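Local atomic coordinates of lectin (Cicer arietinum, PDB entry 4HSD), a protein that binds metal ions such as calcium in the central channel of a four-bladed hemopexin-type beta-propeller and is probably a carbohydrate-binding lectin. Residues I6-R11 against D65-T70; I120-R125 against D174-S179; K181-Y186 against R195-P200. All blocks are in the same frame, centred on the assembly; numbering follows the deposited sequence.

Contact 1 of 3, residues I6-R11 against D65-T70; sequences INAAFR and DCSFDT. With NA (sodium ion), chain C.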
loop_
_atom_site.group_PDB
_atom_site.type_symbol
_atom_site.label_atom_id
_atom_site.label_comp_id
_atom_site.label_asym_id
_atom_site.label_seq_id
_atom_site.Cartn_x
_atom_site.Cartn_y
_atom_site.Cartn_z
ATOM N N ILE A 6 3.071 7.610 -6.905
ATOM C CA ILE A 6 2.738 6.321 -6.321
ATOM C C ILE A 6 1.301 6.258 -5.857
ATOM O O ILE A 6 0.794 7.117 -5.193
ATOM C CB ILE A 6 3.695 5.987 -5.250
ATOM C CG1 ILE A 6 5.086 6.204 -5.773
ATOM C CG2 ILE A 6 3.620 4.617 -4.954
ATOM C CD1 ILE A 6 6.411 6.676 -5.022
ATOM N N ASN A 7 0.634 5.211 -6.241
ATOM C CA ASN A 7 -0.779 5.097 -5.933
ATOM C C ASN A 7 -1.099 3.941 -4.976
ATOM O O ASN A 7 -2.074 4.029 -4.200
ATOM C CB ASN A 7 -1.529 4.873 -7.238
ATOM C CG ASN A 7 -2.919 5.423 -7.206
ATOM O OD1 ASN A 7 -3.358 6.012 -6.208
ATOM N ND2 ASN A 7 -3.640 5.234 -8.314
ATOM N N ALA A 8 -0.257 2.922 -5.004
ATOM C CA ALA A 8 -0.525 1.737 -4.212
ATOM C C ALA A 8 0.743 0.940 -4.135
ATOM O O ALA A 8 1.525 0.888 -5.105
ATOM C CB ALA A 8 -1.608 0.911 -4.846
ATOM N N ALA A 9 0.956 0.346 -2.964
ATOM C CA ALA A 9 2.098 -0.504 -2.731
ATOM C C ALA A 9 1.705 -1.549 -1.703
ATOM O O ALA A 9 0.746 -1.356 -0.945
ATOM C CB ALA A 9 3.301 0.321 -2.238
ATOM N N PHE A 10 2.445 -2.656 -1.719
ATOM C CA PHE A 10 2.321 -3.707 -0.725
ATOM C C PHE A 10 3.715 -4.315 -0.632
ATOM O O PHE A 10 4.427 -4.388 -1.640
ATOM C CB PHE A 10 1.248 -4.743 -1.096
ATOM C CG PHE A 10 1.576 -5.586 -2.308
ATOM C CD1 PHE A 10 0.775 -5.520 -3.427
ATOM C CD2 PHE A 10 2.675 -6.459 -2.318
ATOM C CE1 PHE A 10 1.040 -6.284 -4.528
ATOM C CE2 PHE A 10 2.961 -7.233 -3.437
ATOM C CZ PHE A 10 2.142 -7.147 -4.547
ATOM N N ARG A 11 4.109 -4.729 0.568
ATOM C CA ARG A 11 5.437 -5.309 0.800
ATOM C C ARG A 11 5.534 -6.714 0.205
ATOM O O ARG A 11 4.571 -7.462 0.224
ATOM C CB ARG A 11 5.710 -5.346 2.309
ATOM C CG ARG A 11 7.091 -5.856 2.720
ATOM C CD ARG A 11 7.264 -5.831 4.234
ATOM N NE ARG A 11 6.175 -6.562 4.893
ATOM C CZ ARG A 11 6.035 -6.709 6.207
ATOM N NH1 ARG A 11 6.921 -6.196 7.049
ATOM N NH2 ARG A 11 4.992 -7.373 6.672
ATOM N N ASP A 65 -5.301 1.212 -7.136
ATOM C CA ASP A 65 -5.171 2.416 -6.319
ATOM C C ASP A 65 -4.853 2.198 -4.812
ATOM O O ASP A 65 -4.643 3.167 -4.084
ATOM C CB ASP A 65 -6.369 3.351 -6.519
ATOM C CG ASP A 65 -7.667 2.754 -6.043
ATOM O OD1 ASP A 65 -7.642 1.982 -5.056
ATOM O OD2 ASP A 65 -8.736 3.104 -6.614
ATOM N N CYS A 66 -4.848 0.949 -4.351
ATOM C CA CYS A 66 -4.542 0.624 -2.962
ATOM C C CYS A 66 -4.228 -0.879 -2.879
ATOM O O CYS A 66 -4.896 -1.709 -3.542
ATOM C CB CYS A 66 -5.743 0.952 -2.062
ATOM S SG CYS A 66 -5.473 0.739 -0.264
ATOM N N SER A 67 -3.215 -1.224 -2.083
ATOM C CA SER A 67 -2.874 -2.630 -1.829
ATOM C C SER A 67 -2.157 -2.850 -0.496
ATOM O O SER A 67 -1.637 -1.902 0.095
ATOM C CB SER A 67 -2.071 -3.244 -2.994
ATOM O OG SER A 67 -0.951 -2.462 -3.367
ATOM N N PHE A 68 -2.157 -4.086 -0.009
ATOM C CA PHE A 68 -1.403 -4.421 1.199
ATOM C C PHE A 68 -0.991 -5.896 1.282
ATOM O O PHE A 68 -1.644 -6.783 0.718
ATOM C CB PHE A 68 -2.109 -3.936 2.497
ATOM C CG PHE A 68 -3.490 -4.509 2.720
ATOM C CD1 PHE A 68 -3.672 -5.663 3.492
ATOM C CD2 PHE A 68 -4.607 -3.866 2.213
ATOM C CE1 PHE A 68 -4.925 -6.158 3.751
ATOM C CE2 PHE A 68 -5.878 -4.367 2.469
ATOM C CZ PHE A 68 -6.034 -5.518 3.244
ATOM N N ASP A 69 0.137 -6.129 1.949
ATOM C CA ASP A 69 0.647 -7.477 2.166
ATOM C C ASP A 69 -0.231 -8.118 3.225
ATOM O O ASP A 69 -0.687 -7.432 4.143
ATOM C CB ASP A 69 2.106 -7.402 2.659
ATOM C CG ASP A 69 2.762 -8.778 2.812
ATOM O OD1 ASP A 69 2.852 -9.529 1.797
ATOM O OD2 ASP A 69 3.218 -9.098 3.938
ATOM N N THR A 70 -0.502 -9.406 3.076
ATOM C CA THR A 70 -1.256 -10.131 4.081
ATOM C C THR A 70 -0.205 -11.037 4.675
ATOM O O THR A 70 0.572 -10.576 5.511
ATOM C CB THR A 70 -2.446 -10.947 3.490
ATOM O OG1 THR A 70 -2.004 -11.789 2.415
ATOM C CG2 THR A 70 -3.545 -10.018 3.016
HETATM NA NA NA C . -4.180 5.649 -3.729
HETATM O O HOH W 1 2.621 -4.308 2.712
#
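The Phe10 ring turns an edge toward Ser67: CB of Ser67 lies in the ring plane, 3.7 Å from CD1 of Phe10, with OG also at that edge. Tyr19 and Tyr88 meet the same ring from outside the two segments. The Arg11 guanidinium likewise uses an edge, with OD2 of Asp69 in its plane, but NH2 of Arg11 is 3.7 Å from OD2 of Asp69, so the salt bridge is long, and the two planes stand 83° apart. Arg11 finds a firmer partner in the carbonyl of Ser179, which its NH1 donates to. CG of Asp69 is anti to the backbone N (chi1 -176°), which carries the carboxylate across toward Arg11.

Strands 6-11 and 66-69 run parallel, 4.8 Å apart at the axes, yet they are not knit together as sheet neighbours. A water does part of the joining: it accepts from N of Arg11 at 2.6 Å and also from N of Asp69. Nearer the metal the methyl of Ala8 presses on the facing backbone, its CB 3.3 Å from N of Cys66.

At the N-terminal end Asn7 closes on a sodium ion through both its O and its OD1, the latter at 2.6 Å, and Asp65 adds its O at 2.5 Å. Asp121 and Asp174 complete the ring of ligands. The O atoms of Asn7 and Asp65, only 2.7 Å apart, would probably repel each other without the cation. The metal thus ties together two strands that have little direct polar bonding, consistent with the calcium and magnesium sites seen at these residues.

Contact 2 of 3, residues I120-R125 against D174-S179; sequences IDAAFR and DSAFAS. With NA (sodium ion), chain C.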
loop_
_atom_site.group_PDB
_atom_site.type_symbol
_atom_site.label_atom_id
_atom_site.label_comp_id
_atom_site.label_asym_id
_atom_site.label_seq_id
_atom_site.Cartn_x
_atom_site.Cartn_y
_atom_site.Cartn_z
ATOM N N ILE A 120 -10.471 3.022 -0.956
ATOM C CA ILE A 120 -9.437 3.228 0.049
ATOM C C ILE A 120 -8.214 3.878 -0.634
ATOM O O ILE A 120 -7.850 3.509 -1.746
ATOM C CB ILE A 120 -9.125 1.871 0.740
ATOM C CG1 ILE A 120 -10.414 1.359 1.442
ATOM C CG2 ILE A 120 -7.956 1.969 1.715
ATOM C CD1 ILE A 120 -10.340 -0.037 1.981
ATOM N N ASP A 121 -7.616 4.855 0.034
ATOM C CA ASP A 121 -6.460 5.547 -0.479
ATOM C C ASP A 121 -5.189 4.749 -0.455
ATOM O O ASP A 121 -4.605 4.519 -1.462
ATOM C CB ASP A 121 -6.250 6.855 0.295
ATOM C CG ASP A 121 -7.289 7.953 -0.021
ATOM O OD1 ASP A 121 -7.351 8.900 0.754
ATOM O OD2 ASP A 121 -8.010 7.886 -1.008
ATOM N N ALA A 122 -4.785 4.306 0.712
ATOM C CA ALA A 122 -3.591 3.464 0.859
ATOM C C ALA A 122 -3.707 2.570 2.092
ATOM O O ALA A 122 -4.627 2.728 2.907
ATOM C CB ALA A 122 -2.323 4.328 0.931
ATOM N N ALA A 123 -2.765 1.641 2.224
ATOM C CA ALA A 123 -2.768 0.662 3.297
ATOM C C ALA A 123 -1.417 -0.031 3.470
ATOM O O ALA A 123 -0.700 -0.240 2.490
ATOM C CB ALA A 123 -3.832 -0.384 3.020
ATOM N N PHE A 124 -1.081 -0.403 4.713
ATOM C CA PHE A 124 0.139 -1.169 5.033
ATOM C C PHE A 124 -0.059 -2.285 6.111
ATOM O O PHE A 124 -0.891 -2.170 7.008
ATOM C CB PHE A 124 1.274 -0.220 5.460
ATOM C CG PHE A 124 1.118 0.350 6.846
ATOM C CD1 PHE A 124 0.346 1.492 7.072
ATOM C CD2 PHE A 124 1.752 -0.247 7.933
ATOM C CE1 PHE A 124 0.216 2.019 8.375
ATOM C CE2 PHE A 124 1.626 0.266 9.216
ATOM C CZ PHE A 124 0.869 1.391 9.447
ATOM N N ARG A 125 0.710 -3.364 5.999
ATOM C CA ARG A 125 0.647 -4.499 6.933
ATOM C C ARG A 125 1.258 -4.201 8.294
ATOM O O ARG A 125 2.436 -3.825 8.366
ATOM C CB ARG A 125 1.416 -5.693 6.357
ATOM C CG ARG A 125 1.397 -6.924 7.254
ATOM C CD ARG A 125 -0.008 -7.498 7.273
ATOM N NE ARG A 125 0.005 -8.932 7.536
ATOM C CZ ARG A 125 -0.052 -9.478 8.747
ATOM N NH1 ARG A 125 -0.127 -8.723 9.830
ATOM N NH2 ARG A 125 -0.033 -10.778 8.866
ATOM N N ASP A 174 -1.727 8.955 -0.429
ATOM C CA ASP A 174 -1.861 8.399 -1.733
ATOM C C ASP A 174 -1.456 6.936 -1.833
ATOM O O ASP A 174 -2.018 6.189 -2.583
ATOM C CB ASP A 174 -1.014 9.250 -2.687
ATOM C CG ASP A 174 -1.703 10.528 -3.163
ATOM O OD1 ASP A 174 -1.085 11.216 -3.954
ATOM O OD2 ASP A 174 -2.848 10.830 -2.776
ATOM N N SER A 175 -0.437 6.560 -1.077
ATOM C CA SER A 175 0.139 5.215 -1.126
ATOM C C SER A 175 0.878 4.866 0.161
ATOM O O SER A 175 1.341 5.751 0.852
ATOM C CB SER A 175 1.082 5.083 -2.326
ATOM O OG SER A 175 1.977 3.973 -2.186
ATOM N N ALA A 176 0.987 3.573 0.473
ATOM C CA ALA A 176 1.763 3.136 1.634
ATOM C C ALA A 176 2.248 1.708 1.542
ATOM O O ALA A 176 1.678 0.910 0.820
ATOM C CB ALA A 176 0.961 3.301 2.924
ATOM N N PHE A 177 3.334 1.415 2.255
ATOM C CA PHE A 177 3.775 0.039 2.462
ATOM C C PHE A 177 4.651 -0.086 3.721
ATOM O O PHE A 177 5.271 0.889 4.154
ATOM C CB PHE A 177 4.371 -0.598 1.184
ATOM C CG PHE A 177 5.797 -0.233 0.872
ATOM C CD1 PHE A 177 6.098 0.978 0.251
ATOM C CD2 PHE A 177 6.835 -1.141 1.108
ATOM C CE1 PHE A 177 7.419 1.300 -0.097
ATOM C CE2 PHE A 177 8.164 -0.825 0.753
ATOM C CZ PHE A 177 8.448 0.390 0.145
ATOM N N ALA A 178 4.628 -1.268 4.330
ATOM C CA ALA A 178 5.423 -1.557 5.507
ATOM C C ALA A 178 6.818 -2.009 5.122
ATOM O O ALA A 178 6.987 -2.715 4.128
ATOM C CB ALA A 178 4.738 -2.633 6.358
ATOM N N SER A 179 7.810 -1.607 5.915
ATOM C CA SER A 179 9.190 -1.983 5.680
ATOM C C SER A 179 9.403 -3.430 6.069
ATOM O O SER A 179 8.525 -4.044 6.637
ATOM C CB SER A 179 10.120 -1.083 6.506
ATOM O OG SER A 179 11.478 -1.206 6.101
HETATM NA NA NA C . -4.180 5.649 -3.729
#
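The carbonyl oxygens of Asp174 and Asp121 converge on the sodium ion, O of Asp174 at 2.5 Å and O of Asp121 at 2.6 Å from the metal. The remaining ligands come from Asn7 and Asp65. Neither aspartate uses its carboxylate on the ion; OD1 of Asp121 instead accepts from the backbone N of Gly137, and the two acids stay well separated, with OD1 of Asp121 6.0 Å from OD2 of Asp174.

Beyond the metal the strands 122-125 and 175-178 lie almost exactly parallel, and small methyls let them come close. CB of Ala122 sits 3.3 Å from CA of Ser175 and also reaches CB of Ala176 at 4.0 Å. Further along, CB of Ala178 packs 3.3 Å from O of Arg125, so the methyl, and no polar group of strand 175-178, faces this carbonyl.

CB of Phe124 rests on the Phe177-Ala178 peptide, and with CG between backbone N and carbonyl carbon (chi1 75°) the ring leads away from the neighbouring strand. An edge of the ring still touches Ala178, CD2 of Phe124 being 4.1 Å from CB of Ala178. Phe198 then meets this ring edge-to-face.

In each segment the aspartate and the residue after it form a classic beta bulge, opposite Phe135 and Phe188 respectively. Innermost strands lining a central channel, each giving a carbonyl to an axial ion, are the hallmark of the hemopexin-type propeller.

Contact 3 of 3, residues K181-Y186 against R195-P200; sequences KTNEAY and RINFTP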
loop_
_atom_site.group_PDB
_atom_site.type_symbol
_atom_site.label_atom_id
_atom_site.label_comp_id
_atom_site.label_asym_id
_atom_site.label_seq_id
_atom_site.Cartn_x
_atom_site.Cartn_y
_atom_site.Cartn_z
ATOM N N LYS A 181 11.812 -4.077 8.017
ATOM C CA LYS A 181 12.382 -3.903 9.338
ATOM C C LYS A 181 11.214 -3.727 10.314
ATOM O O LYS A 181 10.120 -3.300 9.931
ATOM C CB LYS A 181 13.310 -2.684 9.361
ATOM C CG LYS A 181 14.296 -2.593 8.191
ATOM C CD LYS A 181 15.620 -3.362 8.427
ATOM C CE LYS A 181 16.506 -3.286 7.155
ATOM N NZ LYS A 181 17.954 -3.559 7.388
ATOM N N THR A 182 11.456 -4.067 11.573
ATOM C CA THR A 182 10.418 -4.022 12.597
ATOM C C THR A 182 9.782 -2.632 12.774
ATOM O O THR A 182 10.445 -1.599 12.701
ATOM C CB THR A 182 10.976 -4.504 13.955
ATOM O OG1 THR A 182 11.642 -5.762 13.781
ATOM C CG2 THR A 182 9.860 -4.689 14.950
ATOM N N ASN A 183 8.476 -2.618 12.989
ATOM C CA ASN A 183 7.758 -1.379 13.259
ATOM C C ASN A 183 8.054 -0.205 12.321
ATOM O O ASN A 183 8.059 0.936 12.766
ATOM C CB ASN A 183 7.998 -0.948 14.717
ATOM C CG ASN A 183 7.999 -2.130 15.712
ATOM O OD1 ASN A 183 7.288 -3.119 15.533
ATOM N ND2 ASN A 183 8.805 -2.012 16.762
ATOM N N GLU A 184 8.288 -0.455 11.031
ATOM C CA GLU A 184 8.490 0.652 10.089
ATOM C C GLU A 184 7.635 0.538 8.828
ATOM O O GLU A 184 7.395 -0.559 8.315
ATOM C CB GLU A 184 9.956 0.776 9.641
ATOM C CG GLU A 184 10.982 1.009 10.708
ATOM C CD GLU A 184 12.386 0.928 10.141
ATOM O OE1 GLU A 184 12.608 1.533 9.103
ATOM O OE2 GLU A 184 13.270 0.285 10.732
ATOM N N ALA A 185 7.222 1.687 8.304
ATOM C CA ALA A 185 6.433 1.735 7.085
ATOM C C ALA A 185 6.778 3.017 6.305
ATOM O O ALA A 185 7.255 3.982 6.887
ATOM C CB ALA A 185 4.932 1.707 7.436
ATOM N N TYR A 186 6.523 3.028 5.000
ATOM C CA TYR A 186 6.730 4.228 4.192
ATOM C C TYR A 186 5.409 4.788 3.687
ATOM O O TYR A 186 4.535 4.036 3.311
ATOM C CB TYR A 186 7.620 3.909 2.997
ATOM C CG TYR A 186 8.969 3.391 3.386
ATOM C CD1 TYR A 186 10.078 4.236 3.415
ATOM C CD2 TYR A 186 9.144 2.044 3.736
ATOM C CE1 TYR A 186 11.336 3.753 3.780
ATOM C CE2 TYR A 186 10.391 1.558 4.115
ATOM C CZ TYR A 186 11.479 2.413 4.129
ATOM O OH TYR A 186 12.711 1.929 4.491
ATOM N N ARG A 195 9.285 7.896 6.369
ATOM C CA ARG A 195 9.546 6.594 6.998
ATOM C C ARG A 195 9.127 6.836 8.405
ATOM O O ARG A 195 9.628 7.692 9.056
ATOM C CB ARG A 195 11.072 6.141 7.027
ATOM C CG ARG A 195 11.429 4.671 6.524
ATOM C CD ARG A 195 12.624 3.767 7.069
ATOM N NE ARG A 195 13.627 4.345 7.971
ATOM C CZ ARG A 195 14.680 3.706 8.525
ATOM N NH1 ARG A 195 15.443 4.379 9.351
ATOM N NH2 ARG A 195 14.999 2.406 8.294
ATOM N N ILE A 196 8.228 6.010 8.878
ATOM C CA ILE A 196 7.726 6.075 10.214
ATOM C C ILE A 196 8.104 4.816 11.060
ATOM O O ILE A 196 8.489 3.832 10.532
ATOM C CB ILE A 196 6.228 6.565 10.222
ATOM C CG1 ILE A 196 5.238 5.634 9.512
ATOM C CG2 ILE A 196 6.134 7.863 9.595
ATOM C CD1 ILE A 196 4.007 5.592 10.285
ATOM N N ASN A 197 8.064 4.920 12.378
ATOM C CA ASN A 197 8.302 3.751 13.236
ATOM C C ASN A 197 7.069 3.530 14.097
ATOM O O ASN A 197 6.893 4.191 15.136
ATOM C CB ASN A 197 9.549 3.920 14.113
ATOM C CG ASN A 197 9.975 2.611 14.777
ATOM O OD1 ASN A 197 9.540 2.304 15.888
ATOM N ND2 ASN A 197 10.808 1.822 14.087
ATOM N N PHE A 198 6.217 2.607 13.637
ATOM C CA PHE A 198 4.912 2.380 14.243
ATOM C C PHE A 198 4.872 1.233 15.251
ATOM O O PHE A 198 5.438 0.172 15.020
ATOM C CB PHE A 198 3.825 2.165 13.143
ATOM C CG PHE A 198 3.853 0.789 12.502
ATOM C CD1 PHE A 198 4.861 0.429 11.619
ATOM C CD2 PHE A 198 2.855 -0.148 12.793
ATOM C CE1 PHE A 198 4.884 -0.836 11.045
ATOM C CE2 PHE A 198 2.862 -1.428 12.220
ATOM C CZ PHE A 198 3.870 -1.775 11.339
ATOM N N THR A 199 4.178 1.476 16.367
ATOM C CA THR A 199 3.940 0.476 17.393
ATOM C C THR A 199 2.441 0.262 17.443
ATOM O O THR A 199 1.686 1.197 17.680
ATOM C CB THR A 199 4.371 0.948 18.794
ATOM O OG1 THR A 199 5.681 1.518 18.744
ATOM C CG2 THR A 199 4.376 -0.224 19.769
ATOM N N PRO A 200 1.992 -0.972 17.202
ATOM C CA PRO A 200 0.566 -1.258 17.268
ATOM C C PRO A 200 -0.020 -0.940 18.649
ATOM O O PRO A 200 0.497 -1.400 19.669
ATOM C CB PRO A 200 0.504 -2.752 16.957
ATOM C CG PRO A 200 1.704 -2.985 16.098
ATOM C CD PRO A 200 2.757 -2.155 16.773
#
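Glu184 holds CG anti to its own carbonyl carbon (chi1 -59°) and extends beyond it, which carries the carboxylate across the strand pair to Arg195. In the salt bridge OE1 of Glu184 lies 2.7 Å from NH2 of Arg195 and comes over one face of the guanidinium, not into its plane. Arg195 bends twice along its chain. Its aliphatic part runs beside the Tyr186 ring in the same direction, but the model is too tight there, which leaves the course of the Arg195 chain, and with it the fine geometry of the bridge, doubtful.

On the other face of the sheet, Ala185 and Ile196 sit opposite each other. N of Ile196 donates to O of Ala185 at 3.0 Å in a nearly straight bond, and the return bond from N of Ala185 to O of Ile196 is weak at 3.3 Å.

Past the last strand residue, Phe198 tucks its ring back under the neighbouring segment (chi1 77°). CE1 of Phe198 is 3.4 Å from N of Glu184, with the Glu184 carbonyl carbon at the ring edge, and CD1 of Phe198 reaches CB of Ala185 at 4.4 Å. CG of Glu184 meanwhile lies 3.5 Å from ND2 of Asn197.

Glu184 with Asn197 and Tyr186 with Arg195 are non-hydrogen-bonded pairs flanking the hydrogen-bonded pair Ala185-Ile196: the antiparallel beta hairpin formed by the second and third strands of a four-stranded propeller blade.

How the contacts relate
The three contacts follow one another along the chain. Contacts 1 and 2, with centres 5 Å apart, sit close to the centre of the folded protein and share the sodium ion; between them they bring together the first strand of each of the four sheets. Arg11 to Ser179 and Arg125 to Thr70, both probable hydrogen bonds, tie the two contacts at the end away from the metal. Contact 3 lies farther out, its centre about 12 Å from that of contact 2 and 15 Å from that of contact 1, within a single sheet. Strand 175-178 pairs with strand 184-189 in that sheet, so contacts 1 and 2 join blades around the channel while contact 3 builds one outward from it.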